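Protein scribble homolog (Homo sapiens, PDB 6EEY) is a cell-polarity scaffold whose PDZ domains, including the fourth, probably bind the C-terminal tails of partner proteins such as the alpha1D-adrenergic receptor. Local coordinates at residues Cys8-Pro13 and Gly87-Val92. The protein carries 1 engineered substitution. Sequence-based numbering, arbitrary orientation.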
# COMPACT_ATOMS: atom_id res chain seq x y z
N CYS A 8 2.40 -1.84 -11.98
CA CYS A 8 1.97 -0.53 -12.46
C CYS A 8 0.50 -0.63 -12.78
O CYS A 8 0.10 -1.43 -13.62
CB CYS A 8 2.77 -0.11 -13.68
SG CYS A 8 2.33 1.50 -14.33
N ILE A 9 -0.31 0.15 -12.08
CA ILE A 9 -1.76 0.04 -12.13
C ILE A 9 -2.34 1.30 -12.73
O ILE A 9 -2.04 2.40 -12.28
CB ILE A 9 -2.33 -0.27 -10.74
CG1 ILE A 9 -1.79 -1.63 -10.29
CG2 ILE A 9 -3.83 -0.25 -10.74
CD1 ILE A 9 -2.00 -1.91 -8.83
N GLN A 10 -3.16 1.14 -13.75
CA GLN A 10 -3.80 2.30 -14.36
C GLN A 10 -4.86 2.86 -13.44
O GLN A 10 -5.52 2.13 -12.70
CB GLN A 10 -4.42 1.90 -15.69
CG GLN A 10 -3.38 1.46 -16.71
CD GLN A 10 -3.91 1.41 -18.14
OE1 GLN A 10 -4.94 2.02 -18.46
NE2 GLN A 10 -3.22 0.68 -19.00
N LYS A 11 -5.05 4.18 -13.49
CA LYS A 11 -6.10 4.81 -12.72
C LYS A 11 -6.47 6.11 -13.41
O LYS A 11 -5.73 6.63 -14.25
CB LYS A 11 -5.67 5.07 -11.28
CG LYS A 11 -4.54 6.07 -11.11
CD LYS A 11 -4.13 6.14 -9.65
CE LYS A 11 -3.19 7.28 -9.34
NZ LYS A 11 -3.85 8.59 -9.59
N ALA A 12 -7.62 6.66 -13.03
CA ALA A 12 -7.96 7.99 -13.51
C ALA A 12 -7.02 8.98 -12.82
O ALA A 12 -6.56 8.74 -11.70
CB ALA A 12 -9.42 8.31 -13.23
N PRO A 13 -6.67 10.08 -13.48
CA PRO A 13 -5.55 10.90 -13.00
C PRO A 13 -5.73 11.51 -11.64
O PRO A 13 -4.73 11.78 -10.97
CB PRO A 13 -5.40 11.99 -14.07
CG PRO A 13 -6.28 11.63 -15.16
CD PRO A 13 -7.14 10.49 -14.81
N GLY A 87 -1.83 11.10 -11.21
CA GLY A 87 -1.22 10.40 -12.31
C GLY A 87 -2.14 9.37 -12.89
O GLY A 87 -3.09 8.91 -12.23
N ASP A 88 -1.91 9.00 -14.13
CA ASP A 88 -2.77 8.00 -14.76
C ASP A 88 -2.29 6.58 -14.51
O ASP A 88 -2.90 5.63 -15.00
CB ASP A 88 -3.02 8.31 -16.24
CG ASP A 88 -1.78 8.39 -17.05
OD1 ASP A 88 -0.78 7.76 -16.71
OD2 ASP A 88 -1.82 9.11 -18.08
N THR A 89 -1.21 6.41 -13.76
CA THR A 89 -0.86 5.10 -13.23
C THR A 89 -0.32 5.33 -11.83
O THR A 89 -0.00 6.46 -11.44
CB THR A 89 0.21 4.40 -14.06
OG1 THR A 89 1.41 5.17 -14.01
CG2 THR A 89 -0.21 4.20 -15.51
N LEU A 90 -0.21 4.26 -11.07
CA LEU A 90 0.42 4.28 -9.76
C LEU A 90 1.14 2.96 -9.63
O LEU A 90 0.62 1.92 -10.03
CB LEU A 90 -0.63 4.50 -8.68
CG LEU A 90 -0.06 4.63 -7.27
CD1 LEU A 90 -0.83 5.68 -6.49
CD2 LEU A 90 -0.11 3.29 -6.56
N THR A 91 2.33 2.98 -9.06
CA THR A 91 3.14 1.78 -8.94
C THR A 91 3.22 1.35 -7.49
O THR A 91 3.34 2.19 -6.59
CB THR A 91 4.53 2.02 -9.53
OG1 THR A 91 4.41 2.30 -10.93
CG2 THR A 91 5.46 0.84 -9.32
N VAL A 92 3.14 0.06 -7.26
CA VAL A 92 3.31 -0.49 -5.92
C VAL A 92 4.36 -1.58 -5.97
O VAL A 92 4.49 -2.30 -6.97
CB VAL A 92 2.00 -1.03 -5.31
CG1 VAL A 92 1.02 0.12 -5.08
CG2 VAL A 92 1.39 -2.11 -6.18
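Lys11 NZ donates to Gly87 O at 2.8 Å, in the carbonyl plane and on a lone pair. The same ammonium is also gripped by the carbonyls of Glu15 and Ser85, with a weak bond to Ala12 O. With chi4 at 64° the chain bends at its end and brings NZ to these oxygens. Lys11 CE packs 3.8 Å from Leu90 CB, while Ala50 touches the side chain too. A methionine in place of Lys11 would probably leave these loop carbonyls without their common donor. Lys11 N also hydrogen-bonds to Asp88 O. Further along, Gly87 N reaches Pro13 O at 3.0 Å. The strands themselves are joined by the hydrogen-bonded pair Ile9 and Leu90: Ile9 N donates to Leu90 O and Leu90 N to Ile9 O, both at 2.9 Å. These two side chains share the buried face, where Leu17 and Leu57 cover Ile9 and Val66 lies on Leu90. On the other face, Cys8 SG, anti to its backbone N (chi1 -179°), rests 3.6 Å from Thr89 CB. This is antiparallel pairing of the first and last strands of the PDZ fold, which brings the two ends of the domain together, with the lysine tying the adjoining loops.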